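Local atomic coordinates of adenylate isopentenyltransferase (Humulus lupulus, PDB entry 3A8T), a protein that transfers an isopentenyl group from dimethylallyl diphosphate to ATP, ADP or AMP, a step of cytokinin biosynthesis in hop. Residues Thr49-Ser54 with Leu178-Ser183. Numbering follows the deposited sequence.
Sequences TGTGKS and LWVDVS. With PO4 (phosphate ion), chain C.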
ATOM      1  N   THR A  49      -2.024   4.791   3.028  1.00 23.52           N
ATOM      2  CA  THR A  49      -1.184   3.651   3.350  1.00 25.58           C
ATOM      3  C   THR A  49      -1.439   3.155   4.764  1.00 27.01           C
ATOM      4  O   THR A  49      -1.480   3.934   5.709  1.00 28.93           O
ATOM      5  CB  THR A  49       0.290   4.048   3.247  1.00 27.28           C
ATOM      6  OG1 THR A  49       1.122   3.020   3.808  1.00 29.03           O
ATOM      7  CG2 THR A  49       0.530   5.380   3.980  1.00 29.71           C
ATOM      8  N   GLY A  50      -1.620   1.850   4.903  1.00 28.29           N
ATOM      9  CA  GLY A  50      -1.849   1.285   6.206  1.00 27.12           C
ATOM     10  C   GLY A  50      -3.224   1.483   6.799  1.00 29.17           C
ATOM     11  O   GLY A  50      -3.379   1.206   7.989  1.00 33.56           O
ATOM     12  N   THR A  51      -4.233   1.920   6.047  1.00 25.73           N
ATOM     13  CA  THR A  51      -5.541   2.060   6.666  1.00 22.22           C
ATOM     14  C   THR A  51      -6.361   0.723   6.723  1.00 21.68           C
ATOM     15  O   THR A  51      -7.531   0.729   7.026  1.00 19.28           O
ATOM     16  CB  THR A  51      -6.416   3.145   5.976  1.00 20.67           C
ATOM     17  OG1 THR A  51      -6.502   2.859   4.586  1.00 17.68           O
ATOM     18  CG2 THR A  51      -5.883   4.546   6.223  1.00 15.19           C
ATOM     19  N   GLY A  52      -5.734  -0.414   6.465  1.00 21.43           N
ATOM     20  CA  GLY A  52      -6.467  -1.668   6.542  1.00 19.74           C
ATOM     21  C   GLY A  52      -7.256  -2.043   5.295  1.00 21.21           C
ATOM     22  O   GLY A  52      -8.212  -2.788   5.399  1.00 20.83           O
ATOM     23  N   LYS A  53      -6.873  -1.519   4.126  1.00 20.78           N
ATOM     24  CA  LYS A  53      -7.562  -1.848   2.906  1.00 21.59           C
ATOM     25  C   LYS A  53      -7.459  -3.313   2.495  1.00 21.44           C
ATOM     26  O   LYS A  53      -8.448  -3.923   2.096  1.00 21.53           O
ATOM     27  CB  LYS A  53      -7.079  -0.964   1.790  1.00 22.13           C
ATOM     28  CG  LYS A  53      -7.804   0.364   1.759  1.00 24.60           C
ATOM     29  CD  LYS A  53      -6.877   1.503   1.378  1.00 25.81           C
ATOM     30  CE  LYS A  53      -5.628   1.078   0.560  1.00 24.41           C
ATOM     31  NZ  LYS A  53      -4.452   1.703   1.271  1.00 21.41           N
ATOM     32  N   SER A  54      -6.275  -3.883   2.559  1.00 21.96           N
ATOM     33  CA  SER A  54      -6.158  -5.291   2.195  1.00 23.30           C
ATOM     34  C   SER A  54      -7.030  -6.169   3.090  1.00 23.36           C
ATOM     35  O   SER A  54      -7.745  -7.053   2.627  1.00 22.97           O
ATOM     36  CB  SER A  54      -4.716  -5.710   2.317  1.00 25.65           C
ATOM     37  OG  SER A  54      -3.952  -4.872   1.477  1.00 30.20           O
ATOM     38  N   LEU A 178     -15.165   2.470  -1.445  1.00 21.84           N
ATOM     39  CA  LEU A 178     -15.155   2.438   0.008  1.00 21.46           C
ATOM     40  C   LEU A 178     -13.851   3.155   0.357  1.00 23.26           C
ATOM     41  O   LEU A 178     -12.789   2.802  -0.168  1.00 24.19           O
ATOM     42  CB  LEU A 178     -15.103   1.027   0.557  1.00 20.29           C
ATOM     43  CG  LEU A 178     -16.285   0.131   0.198  1.00 22.40           C
ATOM     44  CD1 LEU A 178     -16.151  -1.247   0.828  1.00 19.23           C
ATOM     45  CD2 LEU A 178     -17.542   0.819   0.664  1.00 22.77           C
ATOM     46  N   TRP A 179     -13.950   4.170   1.200  1.00 22.11           N
ATOM     47  CA  TRP A 179     -12.789   4.922   1.629  1.00 24.16           C
ATOM     48  C   TRP A 179     -12.618   4.682   3.138  1.00 24.46           C
ATOM     49  O   TRP A 179     -13.483   5.063   3.933  1.00 23.92           O
ATOM     50  CB  TRP A 179     -12.975   6.420   1.308  1.00 24.82           C
ATOM     51  CG  TRP A 179     -12.038   7.358   2.006  1.00 26.11           C
ATOM     52  CD1 TRP A 179     -10.726   7.137   2.324  1.00 28.60           C
ATOM     53  CD2 TRP A 179     -12.318   8.699   2.415  1.00 27.06           C
ATOM     54  NE1 TRP A 179     -10.178   8.259   2.909  1.00 27.41           N
ATOM     55  CE2 TRP A 179     -11.132   9.227   2.974  1.00 25.86           C
ATOM     56  CE3 TRP A 179     -13.461   9.505   2.374  1.00 28.40           C
ATOM     57  CZ2 TRP A 179     -11.057  10.520   3.482  1.00 30.41           C
ATOM     58  CZ3 TRP A 179     -13.389  10.798   2.887  1.00 28.97           C
ATOM     59  CH2 TRP A 179     -12.198  11.295   3.434  1.00 29.93           C
ATOM     60  N   VAL A 180     -11.519   4.006   3.512  1.00 24.38           N
ATOM     61  CA  VAL A 180     -11.235   3.724   4.914  1.00 24.50           C
ATOM     62  C   VAL A 180     -10.419   4.880   5.457  1.00 24.78           C
ATOM     63  O   VAL A 180      -9.311   5.125   5.028  1.00 26.07           O
ATOM     64  CB  VAL A 180     -10.465   2.356   5.121  1.00 24.17           C
ATOM     65  CG1 VAL A 180     -10.306   2.061   6.590  1.00 23.02           C
ATOM     66  CG2 VAL A 180     -11.254   1.226   4.491  1.00 24.09           C
ATOM     67  N   ASP A 181     -10.997   5.609   6.390  1.00 25.15           N
ATOM     68  CA  ASP A 181     -10.343   6.765   6.936  1.00 25.60           C
ATOM     69  C   ASP A 181      -9.922   6.552   8.402  1.00 24.52           C
ATOM     70  O   ASP A 181     -10.558   5.831   9.177  1.00 20.49           O
ATOM     71  CB  ASP A 181     -11.308   7.949   6.742  1.00 29.00           C
ATOM     72  CG  ASP A 181     -10.733   9.302   7.191  1.00 32.48           C
ATOM     73  OD1 ASP A 181      -9.606   9.706   6.769  1.00 35.14           O
ATOM     74  OD2 ASP A 181     -11.448   9.978   7.957  1.00 33.05           O
ATOM     75  N   VAL A 182      -8.814   7.186   8.758  1.00 24.79           N
ATOM     76  CA  VAL A 182      -8.267   7.113  10.091  1.00 23.99           C
ATOM     77  C   VAL A 182      -7.826   8.528  10.478  1.00 26.92           C
ATOM     78  O   VAL A 182      -7.291   9.256   9.647  1.00 29.12           O
ATOM     79  CB  VAL A 182      -7.051   6.181  10.082  1.00 23.17           C
ATOM     80  CG1 VAL A 182      -6.403   6.116  11.443  1.00 19.47           C
ATOM     81  CG2 VAL A 182      -7.508   4.796   9.659  1.00 21.22           C
ATOM     82  N   SER A 183      -8.062   8.968  11.700  1.00 27.43           N
ATOM     83  CA  SER A 183      -7.583  10.288  12.022  1.00 29.84           C
ATOM     84  C   SER A 183      -6.060  10.349  11.813  1.00 30.60           C
ATOM     85  O   SER A 183      -5.360   9.406  12.129  1.00 29.94           O
ATOM     86  CB  SER A 183      -7.936  10.603  13.448  1.00 30.84           C
ATOM     87  OG  SER A 183      -9.312  10.941  13.476  1.00 36.82           O
TER
HETATM   88  P   PO4 C 900      -3.320  -1.119   3.543  1.00 33.21           P
HETATM   89  O1  PO4 C 900      -3.541  -2.258   2.602  1.00 29.63           O
HETATM   90  O2  PO4 C 900      -2.062  -0.409   3.160  1.00 33.60           O
HETATM   91  O3  PO4 C 900      -4.471  -0.177   3.474  1.00 28.62           O
HETATM   92  O4  PO4 C 900      -3.199  -1.635   4.925  1.00 30.79           O
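The phosphate-binding P-loop (Walker A motif), which runs from strand 41-46 into helix 53-61, rests here through Thr51 on Val180, near the C-terminal end of the neighbouring parallel strand 174-181, and on Val182 just past it. Contact is by van der Waals packing. Thr51 O lies 3.1 Å from Val180 CG1, a methyl brought up to the loop because it stands anti to the backbone N (chi1 -175°). The threonine CB sits over Val180 O, and its methyl CG2 passes alongside Val182 CG2 at 3.8 Å, the two side chains running in opposite directions. Thr51 OG1 turns back to its own loop and donates a hydrogen bond to Ala48 O. Farther along, the aliphatic stem of Lys53 brushes Val180, CG to CG2 at 4.5 Å. Beyond it the lysine chain bends around a phosphate ion, probably from the crystallisation liquor. O3 of this ion takes hydrogen bonds from Lys53 N at 2.8 Å and from Lys53 NZ at 2.9 Å. Gly50 N and Gly52 N hydrogen-bond O2 and O4, and Ser54 grips O1 through both N and OG. Lys53 NZ is further tied to the carbonyls of Gly47 and Ala48, which fix the ammonium across the loop. A methionine in place of Lys53 would probably leave phosphate O3 without its charged partner and those two carbonyls without their shared donor. Two valines thus back an ATP-binding loop whose amides and lysine converge here on a phosphate, probably marking a substrate phosphate site, with bound ATP about 8 Å from the Lys53 side chain.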